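Local coordinates for protein Alpha/beta hydrolase (Pseudomonas aeruginosa PAO1, PDB 4R1D) that binds calcium and probably acts as a lipase effector of the H2 type VI secretion system, restrained by its immunity protein Tli4, at residues Q179-G184 / V513-R518; V277-Q282 / S425-H430; L339-A344 / K355-P360. All blocks are in the same frame, centred on the assembly; numbering follows the deposited sequence.

Contact 1: residues Q179-G184 / V513-R518; sequences QGEEQG and VKASFR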
loop_
_atom_site.group_PDB
_atom_site.type_symbol
_atom_site.label_atom_id
_atom_site.label_comp_id
_atom_site.label_asym_id
_atom_site.label_seq_id
_atom_site.Cartn_x
_atom_site.Cartn_y
_atom_site.Cartn_z
ATOM N N GLN A 179 -6.301 10.632 31.435
ATOM C CA GLN A 179 -6.115 10.529 29.979
ATOM C C GLN A 179 -6.691 9.216 29.434
ATOM O O GLN A 179 -6.494 8.869 28.258
ATOM C CB GLN A 179 -4.625 10.586 29.623
ATOM C CG GLN A 179 -3.902 11.856 30.050
ATOM C CD GLN A 179 -4.210 13.042 29.153
ATOM O OE1 GLN A 179 -4.557 12.876 27.981
ATOM N NE2 GLN A 179 -4.073 14.256 29.699
ATOM N N GLY A 180 -7.387 8.477 30.290
ATOM C CA GLY A 180 -8.013 7.234 29.867
ATOM C C GLY A 180 -7.155 5.988 30.043
ATOM O O GLY A 180 -7.496 4.935 29.517
ATOM N N GLU A 181 -6.057 6.085 30.791
ATOM C CA GLU A 181 -5.190 4.915 31.014
ATOM C C GLU A 181 -5.935 3.861 31.826
ATOM O O GLU A 181 -6.535 4.184 32.850
ATOM C CB GLU A 181 -3.893 5.319 31.722
ATOM C CG GLU A 181 -2.693 4.407 31.415
ATOM C CD GLU A 181 -2.842 3.023 31.990
ATOM O OE1 GLU A 181 -3.094 2.927 33.211
ATOM O OE2 GLU A 181 -2.710 2.033 31.229
ATOM N N GLU A 182 -5.890 2.612 31.369
ATOM C CA GLU A 182 -6.737 1.556 31.935
ATOM C C GLU A 182 -6.018 0.411 32.653
ATOM O O GLU A 182 -6.670 -0.376 33.336
ATOM C CB GLU A 182 -7.659 0.970 30.856
ATOM C CG GLU A 182 -6.915 0.173 29.754
ATOM C CD GLU A 182 -7.821 -0.191 28.589
ATOM O OE1 GLU A 182 -9.009 -0.482 28.828
ATOM O OE2 GLU A 182 -7.357 -0.167 27.426
ATOM N N GLN A 183 -4.700 0.304 32.510
ATOM C CA GLN A 183 -3.968 -0.798 33.148
ATOM C C GLN A 183 -3.709 -0.487 34.623
ATOM O O GLN A 183 -3.688 -1.387 35.459
ATOM C CB GLN A 183 -2.648 -1.087 32.429
ATOM C CG GLN A 183 -2.778 -1.355 30.929
ATOM C CD GLN A 183 -3.574 -2.611 30.594
ATOM O OE1 GLN A 183 -4.800 -2.659 30.759
ATOM N NE2 GLN A 183 -2.878 -3.634 30.113
ATOM N N GLY A 184 -3.497 0.788 34.933
ATOM C CA GLY A 184 -3.372 1.233 36.310
ATOM C C GLY A 184 -1.997 1.027 36.910
ATOM O O GLY A 184 -1.820 1.149 38.119
ATOM N N VAL A 513 -0.272 -5.166 28.098
ATOM C CA VAL A 513 0.753 -4.160 27.809
ATOM C C VAL A 513 0.918 -3.222 28.995
ATOM O O VAL A 513 0.019 -3.098 29.844
ATOM C CB VAL A 513 0.473 -3.349 26.516
ATOM C CG1 VAL A 513 0.656 -4.223 25.281
ATOM C CG2 VAL A 513 -0.919 -2.743 26.548
ATOM N N LYS A 514 2.072 -2.573 29.065
ATOM C CA LYS A 514 2.412 -1.755 30.227
ATOM C C LYS A 514 1.442 -0.592 30.439
ATOM O O LYS A 514 1.043 -0.300 31.569
ATOM C CB LYS A 514 3.849 -1.245 30.121
ATOM C CG LYS A 514 4.259 -0.315 31.257
ATOM C CD LYS A 514 5.776 -0.124 31.298
ATOM C CE LYS A 514 6.466 -1.188 32.154
ATOM N NZ LYS A 514 7.893 -0.829 32.484
ATOM N N ALA A 515 1.074 0.083 29.355
ATOM C CA ALA A 515 0.110 1.174 29.435
ATOM C C ALA A 515 -0.844 1.153 28.244
ATOM O O ALA A 515 -0.436 0.874 27.113
ATOM C CB ALA A 515 0.826 2.528 29.525
ATOM N N SER A 516 -2.114 1.430 28.500
ATOM C CA SER A 516 -3.140 1.427 27.453
ATOM C C SER A 516 -4.141 2.557 27.719
ATOM O O SER A 516 -4.783 2.608 28.782
ATOM C CB SER A 516 -3.848 0.064 27.391
ATOM O OG SER A 516 -4.877 0.040 26.412
ATOM N N PHE A 517 -4.249 3.476 26.764
ATOM C CA PHE A 517 -5.150 4.625 26.884
ATOM C C PHE A 517 -6.383 4.454 26.017
ATOM O O PHE A 517 -6.302 4.415 24.777
ATOM C CB PHE A 517 -4.419 5.925 26.543
ATOM C CG PHE A 517 -3.257 6.208 27.450
ATOM C CD1 PHE A 517 -2.046 5.555 27.271
ATOM C CD2 PHE A 517 -3.379 7.116 28.490
ATOM C CE1 PHE A 517 -0.980 5.794 28.098
ATOM C CE2 PHE A 517 -2.319 7.363 29.330
ATOM C CZ PHE A 517 -1.107 6.707 29.134
ATOM N N ARG A 518 -7.529 4.345 26.687
ATOM C CA ARG A 518 -8.787 4.067 26.024
ATOM C C ARG A 518 -9.517 5.399 25.804
ATOM O O ARG A 518 -10.139 5.949 26.717
ATOM C CB ARG A 518 -9.593 3.115 26.901
ATOM C CG ARG A 518 -10.933 2.610 26.361
ATOM C CD ARG A 518 -11.458 1.594 27.389
ATOM N NE ARG A 518 -12.754 0.991 27.078
ATOM C CZ ARG A 518 -12.930 -0.108 26.350
ATOM N NH1 ARG A 518 -11.889 -0.728 25.797
ATOM N NH2 ARG A 518 -14.161 -0.585 26.163
#

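Contact 2: residues V277-Q282 / S425-H430; sequences VVHGVQ and SETYAH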
loop_
_atom_site.group_PDB
_atom_site.type_symbol
_atom_site.label_atom_id
_atom_site.label_comp_id
_atom_site.label_asym_id
_atom_site.label_seq_id
_atom_site.Cartn_x
_atom_site.Cartn_y
_atom_site.Cartn_z
ATOM N N VAL A 277 8.054 1.067 22.761
ATOM C CA VAL A 277 7.149 1.276 21.641
ATOM C C VAL A 277 5.884 1.998 22.070
ATOM O O VAL A 277 5.247 1.632 23.060
ATOM C CB VAL A 277 6.746 -0.069 21.040
ATOM C CG1 VAL A 277 5.763 0.126 19.894
ATOM C CG2 VAL A 277 8.004 -0.833 20.562
ATOM N N VAL A 278 5.547 3.036 21.310
ATOM C CA VAL A 278 4.256 3.689 21.368
ATOM C C VAL A 278 3.419 3.213 20.182
ATOM O O VAL A 278 3.861 3.279 19.036
ATOM C CB VAL A 278 4.441 5.210 21.288
ATOM C CG1 VAL A 278 3.112 5.927 20.937
ATOM C CG2 VAL A 278 5.045 5.724 22.593
ATOM N N HIS A 279 2.225 2.706 20.470
ATOM C CA HIS A 279 1.246 2.355 19.442
ATOM C C HIS A 279 0.032 3.270 19.530
ATOM O O HIS A 279 -0.563 3.431 20.608
ATOM C CB HIS A 279 0.702 0.935 19.648
ATOM C CG HIS A 279 1.691 -0.168 19.429
ATOM N ND1 HIS A 279 2.510 -0.242 18.321
ATOM C CD2 HIS A 279 1.909 -1.303 20.136
ATOM C CE1 HIS A 279 3.230 -1.352 18.385
ATOM N NE2 HIS A 279 2.883 -2.014 19.474
ATOM N N GLY A 280 -0.367 3.818 18.388
ATOM C CA GLY A 280 -1.624 4.540 18.263
ATOM C C GLY A 280 -2.571 3.796 17.334
ATOM O O GLY A 280 -2.180 3.352 16.252
ATOM N N VAL A 281 -3.815 3.650 17.775
ATOM C CA VAL A 281 -4.881 3.001 17.008
ATOM C C VAL A 281 -4.497 1.739 16.237
ATOM O O VAL A 281 -4.883 1.577 15.074
ATOM C CB VAL A 281 -5.638 3.987 16.070
ATOM C CG1 VAL A 281 -6.216 5.139 16.873
ATOM C CG2 VAL A 281 -4.730 4.498 14.912
ATOM N N GLN A 282 -3.776 0.833 16.892
ATOM C CA GLN A 282 -3.371 -0.407 16.248
ATOM C C GLN A 282 -4.564 -1.343 16.140
ATOM O O GLN A 282 -5.239 -1.585 17.127
ATOM C CB GLN A 282 -2.276 -1.122 17.040
ATOM C CG GLN A 282 -1.758 -2.352 16.301
ATOM C CD GLN A 282 -0.711 -3.150 17.060
ATOM O OE1 GLN A 282 0.058 -2.612 17.887
ATOM N NE2 GLN A 282 -0.670 -4.447 16.780
ATOM N N SER A 425 7.978 -5.382 25.711
ATOM C CA SER A 425 7.746 -5.253 27.152
ATOM C C SER A 425 7.553 -3.807 27.631
ATOM O O SER A 425 7.064 -3.569 28.740
ATOM C CB SER A 425 8.881 -5.926 27.937
ATOM O OG SER A 425 10.123 -5.290 27.679
ATOM N N GLU A 426 7.943 -2.839 26.810
ATOM C CA GLU A 426 7.720 -1.439 27.158
ATOM C C GLU A 426 6.793 -0.803 26.117
ATOM O O GLU A 426 7.202 0.063 25.349
ATOM C CB GLU A 426 9.046 -0.684 27.244
ATOM C CG GLU A 426 10.095 -1.398 28.114
ATOM C CD GLU A 426 9.701 -1.444 29.595
ATOM O OE1 GLU A 426 8.864 -0.629 30.024
ATOM O OE2 GLU A 426 10.241 -2.294 30.329
ATOM N N THR A 427 5.544 -1.255 26.105
ATOM C CA THR A 427 4.584 -0.814 25.110
ATOM C C THR A 427 3.557 0.119 25.734
ATOM O O THR A 427 2.930 -0.216 26.753
ATOM C CB THR A 427 3.858 -2.017 24.466
ATOM O OG1 THR A 427 4.778 -2.755 23.653
ATOM C CG2 THR A 427 2.724 -1.530 23.589
ATOM N N TYR A 428 3.401 1.293 25.127
ATOM C CA TYR A 428 2.408 2.279 25.551
ATOM C C TYR A 428 1.434 2.474 24.404
ATOM O O TYR A 428 1.780 3.033 23.361
ATOM C CB TYR A 428 3.099 3.603 25.907
ATOM C CG TYR A 428 4.005 3.480 27.116
ATOM C CD1 TYR A 428 5.232 2.811 27.040
ATOM C CD2 TYR A 428 3.617 4.008 28.341
ATOM C CE1 TYR A 428 6.049 2.679 28.175
ATOM C CE2 TYR A 428 4.424 3.886 29.460
ATOM C CZ TYR A 428 5.619 3.225 29.380
ATOM O OH TYR A 428 6.385 3.132 30.520
ATOM N N ALA A 429 0.216 1.978 24.573
ATOM C CA ALA A 429 -0.740 1.965 23.478
ATOM C C ALA A 429 -1.892 2.936 23.747
ATOM O O ALA A 429 -2.299 3.112 24.889
ATOM C CB ALA A 429 -1.274 0.555 23.297
ATOM N N HIS A 430 -2.414 3.562 22.695
ATOM C CA HIS A 430 -3.655 4.328 22.817
ATOM C C HIS A 430 -4.569 3.997 21.633
ATOM O O HIS A 430 -4.105 3.607 20.564
ATOM C CB HIS A 430 -3.394 5.844 22.933
ATOM C CG HIS A 430 -2.752 6.438 21.714
ATOM N ND1 HIS A 430 -1.384 6.512 21.557
ATOM C CD2 HIS A 430 -3.294 6.955 20.585
ATOM C CE1 HIS A 430 -1.110 7.057 20.381
ATOM N NE2 HIS A 430 -2.250 7.330 19.772
HETATM O O HOH W 1 4.632 -3.621 21.092
HETATM O O HOH W 2 -2.791 1.067 19.629
#

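Contact 3: residues L339-A344 / K355-P360; sequences LFLCDA and KPRAYP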
loop_
_atom_site.group_PDB
_atom_site.type_symbol
_atom_site.label_atom_id
_atom_site.label_comp_id
_atom_site.label_asym_id
_atom_site.label_seq_id
_atom_site.Cartn_x
_atom_site.Cartn_y
_atom_site.Cartn_z
ATOM N N LEU A 339 -19.722 -11.543 12.088
ATOM C CA LEU A 339 -20.442 -11.476 10.830
ATOM C C LEU A 339 -21.764 -12.170 11.050
ATOM O O LEU A 339 -21.795 -13.378 11.277
ATOM C CB LEU A 339 -19.668 -12.196 9.724
ATOM C CG LEU A 339 -20.383 -12.329 8.371
ATOM C CD1 LEU A 339 -20.654 -10.970 7.735
ATOM C CD2 LEU A 339 -19.590 -13.205 7.398
ATOM N N PHE A 340 -22.842 -11.403 10.995
ATOM C CA PHE A 340 -24.155 -11.904 11.396
ATOM C C PHE A 340 -25.157 -11.906 10.253
ATOM O O PHE A 340 -25.348 -10.899 9.574
ATOM C CB PHE A 340 -24.712 -11.062 12.548
ATOM C CG PHE A 340 -23.787 -10.948 13.721
ATOM C CD1 PHE A 340 -23.746 -11.939 14.690
ATOM C CD2 PHE A 340 -22.949 -9.850 13.854
ATOM C CE1 PHE A 340 -22.902 -11.836 15.775
ATOM C CE2 PHE A 340 -22.097 -9.735 14.931
ATOM C CZ PHE A 340 -22.071 -10.732 15.905
ATOM N N LEU A 341 -25.821 -13.043 10.058
ATOM C CA LEU A 341 -26.883 -13.148 9.080
ATOM C C LEU A 341 -28.207 -13.112 9.837
ATOM O O LEU A 341 -28.507 -14.032 10.595
ATOM C CB LEU A 341 -26.752 -14.460 8.308
ATOM C CG LEU A 341 -25.834 -14.522 7.076
ATOM C CD1 LEU A 341 -24.586 -13.644 7.182
ATOM C CD2 LEU A 341 -25.465 -15.964 6.749
ATOM N N CYS A 342 -28.983 -12.047 9.640
ATOM C CA CYS A 342 -30.189 -11.801 10.438
ATOM C C CYS A 342 -31.425 -11.696 9.562
ATOM O O CYS A 342 -31.329 -11.420 8.363
ATOM C CB CYS A 342 -30.049 -10.496 11.224
ATOM S SG CYS A 342 -28.648 -10.439 12.357
ATOM N N ASP A 343 -32.594 -11.897 10.167
ATOM C CA ASP A 343 -33.847 -11.727 9.449
ATOM C C ASP A 343 -34.320 -10.271 9.527
ATOM O O ASP A 343 -33.650 -9.422 10.129
ATOM C CB ASP A 343 -34.923 -12.696 9.968
ATOM C CG ASP A 343 -35.304 -12.447 11.427
ATOM O OD1 ASP A 343 -35.134 -11.317 11.934
ATOM O OD2 ASP A 343 -35.801 -13.394 12.073
ATOM N N ALA A 344 -35.473 -9.994 8.923
ATOM C CA ALA A 344 -36.036 -8.643 8.882
ATOM C C ALA A 344 -36.228 -8.019 10.264
ATOM O O ALA A 344 -36.202 -6.798 10.404
ATOM C CB ALA A 344 -37.352 -8.640 8.109
ATOM N N LYS A 355 -27.914 -23.956 14.240
ATOM C CA LYS A 355 -26.987 -23.093 14.965
ATOM C C LYS A 355 -27.009 -21.664 14.414
ATOM O O LYS A 355 -27.262 -21.458 13.226
ATOM C CB LYS A 355 -25.576 -23.671 14.909
ATOM C CG LYS A 355 -25.515 -25.132 15.351
ATOM C CD LYS A 355 -26.154 -25.317 16.730
ATOM C CE LYS A 355 -26.264 -26.802 17.112
ATOM N NZ LYS A 355 -27.013 -27.007 18.394
ATOM N N PRO A 356 -26.747 -20.674 15.279
ATOM C CA PRO A 356 -26.831 -19.280 14.834
ATOM C C PRO A 356 -25.875 -19.015 13.675
ATOM O O PRO A 356 -24.736 -19.475 13.705
ATOM C CB PRO A 356 -26.382 -18.495 16.063
ATOM C CG PRO A 356 -26.716 -19.389 17.221
ATOM C CD PRO A 356 -26.447 -20.781 16.718
ATOM N N ARG A 357 -26.345 -18.284 12.676
ATOM C CA ARG A 357 -25.501 -17.904 11.547
ATOM C C ARG A 357 -24.728 -16.640 11.920
ATOM O O ARG A 357 -24.996 -15.539 11.416
ATOM C CB ARG A 357 -26.359 -17.720 10.302
ATOM C CG ARG A 357 -27.191 -18.979 10.005
ATOM C CD ARG A 357 -27.742 -19.004 8.590
ATOM N NE ARG A 357 -26.694 -19.144 7.580
ATOM C CZ ARG A 357 -26.927 -19.202 6.270
ATOM N NH1 ARG A 357 -28.168 -19.141 5.815
ATOM N NH2 ARG A 357 -25.924 -19.328 5.416
ATOM N N ALA A 358 -23.788 -16.845 12.835
ATOM C CA ALA A 358 -22.920 -15.820 13.394
ATOM C C ALA A 358 -21.502 -16.346 13.219
ATOM O O ALA A 358 -21.113 -17.328 13.854
ATOM C CB ALA A 358 -23.236 -15.645 14.870
ATOM N N TYR A 359 -20.722 -15.705 12.351
ATOM C CA TYR A 359 -19.433 -16.242 11.937
ATOM C C TYR A 359 -18.279 -15.364 12.426
ATOM O O TYR A 359 -18.447 -14.154 12.551
ATOM C CB TYR A 359 -19.409 -16.354 10.407
ATOM C CG TYR A 359 -20.564 -17.169 9.865
ATOM C CD1 TYR A 359 -21.780 -16.573 9.554
ATOM C CD2 TYR A 359 -20.445 -18.543 9.676
ATOM C CE1 TYR A 359 -22.857 -17.328 9.060
ATOM C CE2 TYR A 359 -21.511 -19.297 9.182
ATOM C CZ TYR A 359 -22.711 -18.681 8.880
ATOM O OH TYR A 359 -23.774 -19.434 8.398
ATOM N N PRO A 360 -17.117 -15.975 12.732
ATOM C CA PRO A 360 -16.872 -17.427 12.709
ATOM C C PRO A 360 -17.708 -18.147 13.766
ATOM O O PRO A 360 -17.966 -17.590 14.834
ATOM C CB PRO A 360 -15.392 -17.552 13.096
ATOM C CG PRO A 360 -14.806 -16.197 12.880
ATOM C CD PRO A 360 -15.914 -15.225 13.126
#

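Contact 1: residues Q179-G184 / V513-R518
E181 and F517 approach to 4.1 Å between their CA atoms, a single backbone bridge bounded by two hydrogen bonds, R518 N to G180 O (2.9 Å) and E182 N to S516 O (2.8 Å). CG of E181 lies over one face of the F517 ring, 3.8 Å from its centroid and offset toward the rim, while Q179 O meets the ring at its edge, in plane. E181 CG is anti to the backbone N (chi1 -152°) and the chain bends at chi2, which sets CD on the strand side. There OE2 receives S516 N on its anti lone pair at 2.9 Å, with an N-H...O angle of 175°. The same oxygen takes Q183 N from the syn side, out of the carboxylate plane, and OE1 takes G184 N. Beside it, S516 OG donates to E182 OE2 (2.7 Å), an oxygen also bonded to Y431 OH. The Q183 amide reaches V513 O in plane through NE2, at 3.0 Å, and also bonds A509 O. Three N-H groups thus converge on the E181 carboxylate, an environment expected to favour its anionic form, so one side chain ties the backbone at 183-184 to strand 515-519, the outermost of the sheet within this chain.

Contact 2: residues V277-Q282 / S425-H430
H430 O accepts V281 N at 2.8 Å and a water that donates from 3.0 Å; that water accepts in turn from Q282 N, so one carbonyl holds the chain just past the end of strand 274-280. Upstream, the strands run parallel, 13° apart in direction, and bonds from Y428 N to V277 O, H279 N to Y428 O and H430 N to H279 O cross the pair in turn. H430 CG stands between its backbone N and carbonyl carbon (chi1 64°). The ring lies against G280, whose CA sits over one face, 3.5 Å from the centroid and 24° off the normal: a CH-pi contact. Y428 and H430 project on the side covered by helix 542-556. On the opposite side, toward helix 258-267, the CG2 methyl of T427 approaches H279 CD2 at 3.6 Å. A second water joins these residues, lying 2.9 Å from H279 NE2 and donating to T427 OG1 at 2.7 Å; H279 ND1 is bonded to T254 OG1, and T427 OG1 is also bonded to H424 O. Both ring nitrogens of this buried histidine therefore have polar partners, which would limit rotation of the imidazole, and the two strands are joined by solvent as well as backbone within the central parallel sheet of the alpha/beta-hydrolase fold.

Contact 3: residues L339-A344 / K355-P360
L339 and Y359 form the hydrogen-bonded pair of a short antiparallel ladder, with Y359 N donating to L339 O at 2.8 Å and L339 N to Y359 O at 2.9 Å. A third bond, L341 N to R357 O at 3.0 Å, extends the pairing to R357, the centre of an inverse gamma turn. F340 and A358 make the intervening non-hydrogen-bonded pair, and their side chains meet on one face through F340 CD1 and A358 CB, 3.7 Å apart. The ladder closes one edge of a small mixed sheet: strand 339-342 also pairs with strand 443-446, and 358-359 is outermost within the chain. On the side of L339 and Y359, L341 CD2 rests over a face of the R357 guanidinium, 3.5 Å from NE, and touches Y359 CE1 at 3.7 Å. A bend at chi3 (67°) places R357 NE, which donates to Y359 OH at 3.0 Å, in the guanidinium plane and nearly straight (175°). Together with the salt bridge from R357 NH2 to E453, this bond would limit turning of the flat group whose face the methyl covers, and the Y359 ring stacks on Y376.

Overall arrangement
Contacts 1 and 2 share the six-stranded parallel sheet. Strand 427-432 lies between 274-280 and the outermost strand 515-519, and the loop at 179-184 covers the outer edge. Their centres are 10 Å apart, and they touch directly through the salt bridge K514 to E426 and the packing of A515 on Y428. Contact 3 belongs to the separate mixed sheet, its centre 33 Å from that of contact 1 and 34 Å from that of contact 2, with nearest atoms about 16 and 18 Å away. Along the chain, contact 1 spans contact 2, which spans contact 3; the mixed-sheet strands 339-342 and 358-359 thus come in sequence between strands 274-280 and 427-432, which are neighbours in the core sheet.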